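Endoglucanase (Clostridium thermocellum, PDB 2C4X) probably hydrolyses cellulose as a multimodular cellulosomal enzyme, of which this chain is the C-terminal part, a PKD domain followed by the CBM44 carbohydrate-binding module. Local coordinates at residues 114-119 and 149-154; 137-142 and 242-247; 46-51 and 59-64. The protein carries 1 engineered substitution. All coordinates share one frame; numbering follows the deposited sequence.

Interaction 1: residues 114-119 and 149-154; sequences TTSGTN and TAELKL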
loop_
_atom_site.group_PDB
_atom_site.type_symbol
_atom_site.label_atom_id
_atom_site.label_comp_id
_atom_site.label_asym_id
_atom_site.label_seq_id
_atom_site.Cartn_x
_atom_site.Cartn_y
_atom_site.Cartn_z
ATOM N N THR A 114 2.213 -12.693 17.867
ATOM C CA THR A 114 1.874 -13.950 18.549
ATOM C C THR A 114 0.498 -14.417 18.088
ATOM O O THR A 114 -0.190 -13.702 17.368
ATOM C CB THR A 114 1.859 -13.790 20.096
ATOM O OG1 THR A 114 0.894 -12.805 20.474
ATOM C CG2 THR A 114 3.224 -13.361 20.631
ATOM N N THR A 115 0.088 -15.611 18.506
ATOM C CA THR A 115 -1.242 -16.100 18.158
ATOM C C THR A 115 -2.077 -16.427 19.398
ATOM O O THR A 115 -1.543 -16.704 20.472
ATOM C CB THR A 115 -1.170 -17.335 17.248
ATOM O OG1 THR A 115 -0.402 -18.351 17.892
ATOM C CG2 THR A 115 -0.528 -16.993 15.896
ATOM N N SER A 116 -3.394 -16.368 19.236
ATOM C CA SER A 116 -4.315 -16.878 20.231
ATOM C C SER A 116 -5.613 -17.269 19.539
ATOM O O SER A 116 -5.822 -16.956 18.362
ATOM C CB SER A 116 -4.571 -15.845 21.340
ATOM O OG SER A 116 -4.859 -14.568 20.818
ATOM N N GLY A 117 -6.482 -17.962 20.258
ATOM C CA GLY A 117 -7.754 -18.340 19.678
ATOM C C GLY A 117 -8.590 -19.142 20.622
ATOM O O GLY A 117 -8.096 -19.652 21.623
ATOM N N THR A 118 -9.867 -19.254 20.285
ATOM C CA THR A 118 -10.826 -20.010 21.064
ATOM C C THR A 118 -11.635 -20.853 20.073
ATOM O O THR A 118 -12.110 -20.339 19.058
ATOM C CB THR A 118 -11.704 -19.074 21.948
ATOM O OG1 THR A 118 -12.607 -19.850 22.741
ATOM C CG2 THR A 118 -12.491 -18.065 21.114
ATOM N N ASN A 119 -11.736 -22.152 20.358
ATOM C CA ASN A 119 -12.249 -23.151 19.415
ATOM C C ASN A 119 -11.415 -23.189 18.132
ATOM O O ASN A 119 -11.842 -23.732 17.111
ATOM C CB ASN A 119 -13.734 -22.919 19.100
ATOM C CG ASN A 119 -14.592 -24.115 19.427
ATOM O OD1 ASN A 119 -15.738 -24.203 18.991
ATOM N ND2 ASN A 119 -14.054 -25.038 20.215
ATOM N N THR A 149 -12.845 -18.128 17.052
ATOM C CA THR A 149 -12.114 -16.948 16.665
ATOM C C THR A 149 -10.622 -17.256 16.791
ATOM O O THR A 149 -10.220 -17.982 17.691
ATOM C CB THR A 149 -12.493 -15.751 17.581
ATOM O OG1 THR A 149 -13.919 -15.646 17.680
ATOM C CG2 THR A 149 -12.008 -14.490 17.003
ATOM N N ALA A 150 -9.815 -16.721 15.878
ATOM C CA ALA A 150 -8.361 -16.814 15.978
ATOM C C ALA A 150 -7.749 -15.451 15.707
ATOM O O ALA A 150 -8.245 -14.714 14.858
ATOM C CB ALA A 150 -7.810 -17.879 15.004
ATOM N N GLU A 151 -6.693 -15.107 16.448
ATOM C CA GLU A 151 -6.000 -13.822 16.272
ATOM C C GLU A 151 -4.529 -14.009 15.945
ATOM O O GLU A 151 -3.887 -14.921 16.454
ATOM C CB GLU A 151 -6.092 -12.938 17.531
ATOM C CG GLU A 151 -7.481 -12.536 17.937
ATOM C CD GLU A 151 -8.184 -13.613 18.764
ATOM O OE1 GLU A 151 -7.521 -14.312 19.560
ATOM O OE2 GLU A 151 -9.405 -13.759 18.613
ATOM N N LEU A 152 -4.016 -13.125 15.094
ATOM C CA LEU A 152 -2.590 -12.922 14.918
ATOM C C LEU A 152 -2.355 -11.487 15.378
ATOM O O LEU A 152 -2.852 -10.551 14.749
ATOM C CB LEU A 152 -2.193 -13.104 13.443
ATOM C CG LEU A 152 -0.725 -12.846 13.094
ATOM C CD1 LEU A 152 0.191 -13.760 13.893
ATOM C CD2 LEU A 152 -0.478 -12.980 11.592
ATOM N N LYS A 153 -1.597 -11.309 16.458
ATOM C CA LYS A 153 -1.633 -10.047 17.196
ATOM C C LYS A 153 -0.267 -9.561 17.694
ATOM O O LYS A 153 0.656 -10.350 17.910
ATOM C CB LYS A 153 -2.618 -10.158 18.374
ATOM C CG LYS A 153 -2.104 -11.029 19.537
ATOM C CD LYS A 153 -3.156 -11.237 20.592
ATOM C CE LYS A 153 -2.616 -12.079 21.742
ATOM N NZ LYS A 153 -3.699 -12.307 22.757
ATOM N N LEU A 154 -0.169 -8.248 17.856
ATOM C CA LEU A 154 0.984 -7.598 18.432
ATOM C C LEU A 154 0.507 -6.795 19.646
ATOM O O LEU A 154 -0.302 -5.872 19.497
ATOM C CB LEU A 154 1.596 -6.635 17.407
ATOM C CG LEU A 154 3.079 -6.239 17.337
ATOM C CD1 LEU A 154 3.176 -4.742 17.063
ATOM C CD2 LEU A 154 3.959 -6.626 18.531
#

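Interaction 2: residues 137-142 and 242-247; sequences GLKWTV and EFTIYV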
loop_
_atom_site.group_PDB
_atom_site.type_symbol
_atom_site.label_atom_id
_atom_site.label_comp_id
_atom_site.label_asym_id
_atom_site.label_seq_id
_atom_site.Cartn_x
_atom_site.Cartn_y
_atom_site.Cartn_z
ATOM N N GLY A 137 7.478 -12.936 4.622
ATOM C CA GLY A 137 6.263 -12.460 5.279
ATOM C C GLY A 137 5.920 -13.441 6.384
ATOM O O GLY A 137 6.757 -14.255 6.772
ATOM N N LEU A 138 4.691 -13.360 6.890
ATOM C CA LEU A 138 4.209 -14.317 7.889
ATOM C C LEU A 138 3.321 -15.370 7.250
ATOM O O LEU A 138 2.603 -15.096 6.276
ATOM C CB LEU A 138 3.454 -13.615 9.027
ATOM C CG LEU A 138 4.251 -12.682 9.945
ATOM C CD1 LEU A 138 3.380 -12.155 11.089
ATOM C CD2 LEU A 138 5.514 -13.368 10.486
ATOM N N LYS A 139 3.393 -16.579 7.799
ATOM C CA LYS A 139 2.541 -17.677 7.394
ATOM C C LYS A 139 1.781 -18.115 8.635
ATOM O O LYS A 139 2.376 -18.587 9.607
ATOM C CB LYS A 139 3.383 -18.821 6.824
ATOM C CG LYS A 139 2.605 -20.052 6.408
ATOM C CD LYS A 139 3.560 -21.151 5.958
ATOM C CE LYS A 139 2.837 -22.466 5.778
ATOM N NZ LYS A 139 3.723 -23.527 5.206
ATOM N N TRP A 140 0.468 -17.940 8.594
ATOM C CA TRP A 140 -0.387 -18.130 9.759
ATOM C C TRP A 140 -1.338 -19.285 9.493
ATOM O O TRP A 140 -2.244 -19.177 8.666
ATOM C CB TRP A 140 -1.139 -16.823 10.050
ATOM C CG TRP A 140 -2.157 -16.830 11.186
ATOM C CD1 TRP A 140 -2.126 -17.574 12.339
ATOM C CD2 TRP A 140 -3.330 -16.003 11.274
ATOM N NE1 TRP A 140 -3.224 -17.272 13.126
ATOM C CE2 TRP A 140 -3.976 -16.313 12.496
ATOM C CE3 TRP A 140 -3.898 -15.032 10.432
ATOM C CZ2 TRP A 140 -5.174 -15.685 12.896
ATOM C CZ3 TRP A 140 -5.089 -14.403 10.832
ATOM C CH2 TRP A 140 -5.711 -14.733 12.054
ATOM N N THR A 141 -1.110 -20.396 10.183
ATOM C CA THR A 141 -1.918 -21.600 9.984
ATOM C C THR A 141 -2.875 -21.799 11.151
ATOM O O THR A 141 -2.453 -21.907 12.300
ATOM C CB THR A 141 -1.036 -22.861 9.775
ATOM O OG1 THR A 141 -0.084 -22.615 8.729
ATOM C CG2 THR A 141 -1.888 -24.076 9.403
ATOM N N VAL A 142 -4.167 -21.839 10.832
ATOM C CA VAL A 142 -5.226 -21.967 11.831
ATOM C C VAL A 142 -5.940 -23.309 11.699
ATOM O O VAL A 142 -6.356 -23.703 10.604
ATOM C CB VAL A 142 -6.266 -20.821 11.709
ATOM C CG1 VAL A 142 -7.382 -20.971 12.763
ATOM C CG2 VAL A 142 -5.590 -19.458 11.819
ATOM N N GLU A 242 -8.506 -26.833 8.630
ATOM C CA GLU A 242 -7.207 -26.180 8.698
ATOM C C GLU A 242 -6.994 -25.320 7.453
ATOM O O GLU A 242 -7.282 -25.753 6.331
ATOM C CB GLU A 242 -6.092 -27.219 8.834
ATOM C CG GLU A 242 -4.711 -26.637 9.151
ATOM C CD GLU A 242 -3.632 -27.715 9.280
ATOM O OE1 GLU A 242 -3.849 -28.853 8.804
ATOM O OE2 GLU A 242 -2.562 -27.426 9.863
ATOM N N PHE A 243 -6.512 -24.097 7.665
ATOM C CA PHE A 243 -6.274 -23.144 6.582
ATOM C C PHE A 243 -5.071 -22.243 6.877
ATOM O O PHE A 243 -4.702 -22.034 8.041
ATOM C CB PHE A 243 -7.535 -22.308 6.291
ATOM C CG PHE A 243 -8.055 -21.530 7.480
ATOM C CD1 PHE A 243 -8.925 -22.122 8.396
ATOM C CD2 PHE A 243 -7.689 -20.204 7.673
ATOM C CE1 PHE A 243 -9.409 -21.409 9.491
ATOM C CE2 PHE A 243 -8.163 -19.485 8.764
ATOM C CZ PHE A 243 -9.033 -20.089 9.675
ATOM N N THR A 244 -4.467 -21.705 5.820
ATOM C CA THR A 244 -3.270 -20.887 5.968
ATOM C C THR A 244 -3.432 -19.512 5.343
ATOM O O THR A 244 -3.726 -19.373 4.151
ATOM C CB THR A 244 -1.999 -21.611 5.435
ATOM O OG1 THR A 244 -1.764 -22.774 6.234
ATOM C CG2 THR A 244 -0.776 -20.706 5.529
ATOM N N ILE A 245 -3.241 -18.497 6.180
ATOM C CA ILE A 245 -3.296 -17.103 5.762
ATOM C C ILE A 245 -1.877 -16.550 5.747
ATOM O O ILE A 245 -1.062 -16.901 6.595
ATOM C CB ILE A 245 -4.226 -16.295 6.702
ATOM C CG1 ILE A 245 -5.691 -16.619 6.383
ATOM C CG2 ILE A 245 -3.963 -14.790 6.605
ATOM C CD1 ILE A 245 -6.630 -16.404 7.534
ATOM N N TYR A 246 -1.578 -15.713 4.755
ATOM C CA TYR A 246 -0.293 -15.033 4.690
ATOM C C TYR A 246 -0.484 -13.544 4.941
ATOM O O TYR A 246 -1.472 -12.949 4.500
ATOM C CB TYR A 246 0.391 -15.281 3.344
ATOM C CG TYR A 246 0.704 -16.738 3.083
ATOM C CD1 TYR A 246 -0.262 -17.593 2.559
ATOM C CD2 TYR A 246 1.962 -17.262 3.371
ATOM C CE1 TYR A 246 0.017 -18.938 2.324
ATOM C CE2 TYR A 246 2.250 -18.603 3.137
ATOM C CZ TYR A 246 1.273 -19.435 2.610
ATOM O OH TYR A 246 1.546 -20.763 2.364
ATOM N N VAL A 247 0.459 -12.961 5.671
ATOM C CA VAL A 247 0.397 -11.558 6.082
ATOM C C VAL A 247 1.762 -10.925 5.864
ATOM O O VAL A 247 2.780 -11.484 6.266
ATOM C CB VAL A 247 0.013 -11.402 7.582
ATOM C CG1 VAL A 247 -0.063 -9.926 7.968
ATOM C CG2 VAL A 247 -1.312 -12.114 7.891
#

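Interaction 3: residues 46-51 and 59-64; sequences WDFGDG and PTITYK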
loop_
_atom_site.group_PDB
_atom_site.type_symbol
_atom_site.label_atom_id
_atom_site.label_comp_id
_atom_site.label_asym_id
_atom_site.label_seq_id
_atom_site.Cartn_x
_atom_site.Cartn_y
_atom_site.Cartn_z
ATOM N N TRP A 46 10.520 19.053 -19.132
ATOM C CA TRP A 46 10.029 18.126 -18.109
ATOM C C TRP A 46 10.737 18.349 -16.780
ATOM O O TRP A 46 11.964 18.504 -16.745
ATOM C CB TRP A 46 10.318 16.689 -18.533
ATOM C CG TRP A 46 9.678 16.267 -19.822
ATOM C CD1 TRP A 46 10.207 16.372 -21.079
ATOM C CD2 TRP A 46 8.402 15.643 -19.974
ATOM N NE1 TRP A 46 9.329 15.864 -22.007
ATOM C CE2 TRP A 46 8.209 15.417 -21.360
ATOM C CE3 TRP A 46 7.383 15.281 -19.076
ATOM C CZ2 TRP A 46 7.055 14.815 -21.870
ATOM C CZ3 TRP A 46 6.233 14.688 -19.581
ATOM C CH2 TRP A 46 6.079 14.462 -20.972
ATOM N N ASP A 47 9.963 18.348 -15.694
ATOM C CA ASP A 47 10.513 18.322 -14.348
ATOM C C ASP A 47 10.009 17.008 -13.760
ATOM O O ASP A 47 8.804 16.815 -13.601
ATOM C CB ASP A 47 10.040 19.538 -13.535
ATOM C CG ASP A 47 10.599 19.561 -12.117
ATOM O OD1 ASP A 47 10.781 18.496 -11.493
ATOM O OD2 ASP A 47 10.846 20.667 -11.604
ATOM N N PHE A 48 10.938 16.101 -13.459
ATOM C CA PHE A 48 10.582 14.741 -13.046
ATOM C C PHE A 48 10.243 14.631 -11.552
ATOM O O PHE A 48 9.784 13.585 -11.091
ATOM C CB PHE A 48 11.674 13.752 -13.498
ATOM C CG PHE A 48 11.819 13.684 -14.995
ATOM C CD1 PHE A 48 10.851 13.033 -15.771
ATOM C CD2 PHE A 48 12.896 14.303 -15.635
ATOM C CE1 PHE A 48 10.959 12.991 -17.154
ATOM C CE2 PHE A 48 13.007 14.265 -17.030
ATOM C CZ PHE A 48 12.033 13.593 -17.780
ATOM N N GLY A 49 10.413 15.742 -10.830
ATOM C CA GLY A 49 10.045 15.842 -9.423
ATOM C C GLY A 49 11.065 15.325 -8.425
ATOM O O GLY A 49 10.810 15.354 -7.226
ATOM N N ASP A 50 12.219 14.874 -8.910
ATOM C CA ASP A 50 13.241 14.261 -8.057
ATOM C C ASP A 50 14.540 15.084 -7.982
ATOM O O ASP A 50 15.499 14.675 -7.320
ATOM C CB ASP A 50 13.540 12.832 -8.552
ATOM C CG ASP A 50 14.134 12.807 -9.974
ATOM O OD1 ASP A 50 14.162 13.859 -10.657
ATOM O OD2 ASP A 50 14.581 11.727 -10.414
ATOM N N GLY A 51 14.562 16.243 -8.643
ATOM C CA GLY A 51 15.784 17.045 -8.761
ATOM C C GLY A 51 16.307 17.179 -10.188
ATOM O O GLY A 51 17.090 18.076 -10.480
ATOM N N PRO A 59 7.824 14.777 -28.618
ATOM C CA PRO A 59 6.934 14.615 -27.456
ATOM C C PRO A 59 7.143 13.418 -26.506
ATOM O O PRO A 59 6.457 13.333 -25.485
ATOM C CB PRO A 59 5.531 14.565 -28.085
ATOM C CG PRO A 59 5.720 14.200 -29.498
ATOM C CD PRO A 59 7.164 14.399 -29.883
ATOM N N THR A 60 8.060 12.506 -26.798
ATOM C CA THR A 60 8.317 11.437 -25.828
ATOM C C THR A 60 9.695 11.557 -25.162
ATOM O O THR A 60 10.613 12.179 -25.695
ATOM C CB THR A 60 8.111 10.011 -26.402
ATOM O OG1 THR A 60 9.229 9.662 -27.218
ATOM C CG2 THR A 60 6.811 9.907 -27.215
ATOM N N ILE A 61 9.811 10.975 -23.972
ATOM C CA ILE A 61 11.058 10.953 -23.222
ATOM C C ILE A 61 10.970 9.746 -22.293
ATOM O O ILE A 61 9.881 9.362 -21.866
ATOM C CB ILE A 61 11.320 12.296 -22.444
ATOM C CG1 ILE A 61 12.803 12.412 -22.037
ATOM C CG2 ILE A 61 10.378 12.454 -21.222
ATOM C CD1 ILE A 61 13.307 13.848 -21.772
ATOM N N THR A 62 12.106 9.124 -22.018
ATOM C CA THR A 62 12.140 8.022 -21.070
ATOM C C THR A 62 12.976 8.412 -19.852
ATOM O O THR A 62 13.925 9.206 -19.961
ATOM C CB THR A 62 12.593 6.668 -21.730
ATOM O OG1 THR A 62 12.458 5.598 -20.788
ATOM C CG2 THR A 62 14.038 6.726 -22.218
ATOM N N TYR A 63 12.605 7.864 -18.699
ATOM C CA TYR A 63 13.173 8.260 -17.419
ATOM C C TYR A 63 13.118 7.118 -16.392
ATOM O O TYR A 63 12.201 6.300 -16.420
ATOM C CB TYR A 63 12.447 9.509 -16.875
ATOM C CG TYR A 63 13.223 10.185 -15.778
ATOM C CD1 TYR A 63 14.375 10.912 -16.071
ATOM C CD2 TYR A 63 12.842 10.056 -14.439
ATOM C CE1 TYR A 63 15.119 11.504 -15.075
ATOM C CE2 TYR A 63 13.580 10.655 -13.427
ATOM C CZ TYR A 63 14.716 11.378 -13.752
ATOM O OH TYR A 63 15.479 11.970 -12.770
ATOM N N LYS A 64 14.099 7.086 -15.488
ATOM C CA LYS A 64 14.176 6.099 -14.409
ATOM C C LYS A 64 14.305 6.805 -13.066
ATOM O O LYS A 64 15.105 7.731 -12.928
ATOM C CB LYS A 64 15.406 5.197 -14.591
ATOM C CG LYS A 64 15.440 4.401 -15.872
ATOM C CD LYS A 64 16.727 3.590 -16.001
ATOM C CE LYS A 64 17.789 4.359 -16.755
ATOM N NZ LYS A 64 19.015 3.524 -17.040
HETATM O O HOH W 1 9.549 15.054 -24.568
#

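Interaction 1: residues 114-119 and 149-154
Thr114 and Lys153 pair at one end of this antiparallel ladder, and Thr118 and Thr149 pair at the other. The backbones run at 165° to each other and exchange six N-H to O bonds. Thr114 N gives a bond of 2.8 Å to Lys153 O, and Lys153 N answers to Thr114 O. Ser116 and Glu151 repeat the exchange, with the bond from Glu151 N to Ser116 O almost straight. Between these pairs the CA-H groups of Thr115, Ala150 and Leu152 point at carbonyl oxygens of the opposite strand. At Gly117 the strands come close, its CA 4.0 Å from Ala150 CA. Gly117 CA also lies 3.2 Å from Thr149 O.

These strands belong to one of the two five-stranded sheets of the CBM44 beta-sandwich. Strand 114-117 is an edge strand, and strand 148-155 joins it to strand 229-238.

The polar side chains form a chain of bonds on the face carrying Ser116, Glu151 and Lys153. Lys153 NZ donates to Ser116 OG at 3.2 Å. Ser116 OG in turn donates to Glu151 OE1 at 3.0 Å, meeting the anti lone pair of that oxygen. Lys153 CG, between its backbone N and carbonyl carbon (chi1 73°), lies 3.6 Å from Thr114 OG1. Beyond CG the lysine chain is extended. Glu151 is bent at chi2 (83°), which brings CD toward Ser116, and OE1 on that carbon reaches Ser116 OG. Gln234 NE2 gives Glu151 OE2 a weak bond.

The apolar contact lies on the opposite face, which looks into the sandwich. Leu152 CD1 touches Thr115 CG2 at 3.9 Å and also approaches Thr114 O. Leu152 and Ala150 both pack on Trp140 of the other sheet. Thr115 OG1 is hydrogen-bonded to Gly122 O.

Interaction 2: residues 137-142 and 242-247
Strands 137-142 and 242-247 run antiparallel at 158°, with hydrogen-bonded pairs at Leu138-Val247, Trp140-Ile245 and Val142-Phe243. On the face that looks into the CBM44 beta-sandwich, Val142 lies beside Phe243, pointing the same way. Val142 CB sits over one face of the Phe243 ring, 3.9 Å from its centroid, in a CH-pi contact. Ile245 CD1 meets the edge of the same ring. With CG anti to the backbone N (chi1 176°), Trp140 lies beside Ile245, and Trp140 CE3 meets Ile245 CG2 at 3.8 Å. Val142 CG2 lies over one face of the indole, toward its rim. The Leu138-Val247 end adjoins the calcium ligands Arg136 and Asp248.

The other face is more polar. Thr141 OG1 and Thr244 OG1 share a hydrogen bond of 3.0 Å across a non-hydrogen-bonded pair. Lys139 and Tyr246 lie side by side, with Lys139 CG 3.6 Å from Tyr246 CE2. Lys139 CG also touches Thr244 CG2. Beyond it the extended lysine chain carries NZ to a salt bridge with Glu129, which also takes a weak bond from Tyr246 OH. The chemistry divides by face: apolar groups fill the core, while the two threonine hydroxyls pair with each other and Glu129 probably balances the lysine charge.

Interaction 3: residues 46-51 and 59-64
The PKD domain is a small beta-sandwich, and here the end of strand 41-47 and the turn after it meet strand 60-63 of the facing sheet. Phe48 and Tyr63 stack face to face, with centroids 3.9 Å apart and planes at 2°. Phe48 CG lies over the centre of the tyrosine ring, and Tyr63 CD1 over the centre of the phenylalanine ring. Tyr63 CG, anti to the backbone N (chi1 -164°), lies 3.7 Å from Phe48 CD1. Tyr63 OH meets Asp50 tip to tip and donates to OD2 at 2.5 Å, on the syn lone pair. The carboxylate and ring planes are 70° apart. Asp50 OD1 accepts from Tyr52 N, which gives the carboxylate a second anchor.

Ile61, two residues before Tyr63, also points toward 46-51. Its CG2 sits over the five-membered ring of Trp46, 3.7 Å from the centroid, and also meets the edge of Phe48 at CZ. Trp46 NE1 donates to a water at 2.7 Å, which has a weak bond to Thr60 O. In the turn, Gly49 N bonds to Asp47 OD1 at 2.9 Å, an Asx turn. Aromatic and aliphatic side chains packed between two sheets are typical of an immunoglobulin-like beta-sandwich such as the PKD fold.

From the N terminus, interaction 3 comes first. It closes a short loop through strand 53-56 and ties the two sheets of the PKD domain together. The chain then enters the CBM44 module. Interaction 1 opens at 114-119, and interaction 2 opens at 137-142 before 149-154 closes interaction 1. Interaction 2 closes only at 242-247, near the end of the module, so the two cross. Interaction 1 pairs strands of one sheet, interaction 2 strands of the other. They touch through the core, between the sheets. Interaction 3 is separate, its centre about 48 Å from that of interaction 1 and about 42 Å from that of interaction 2.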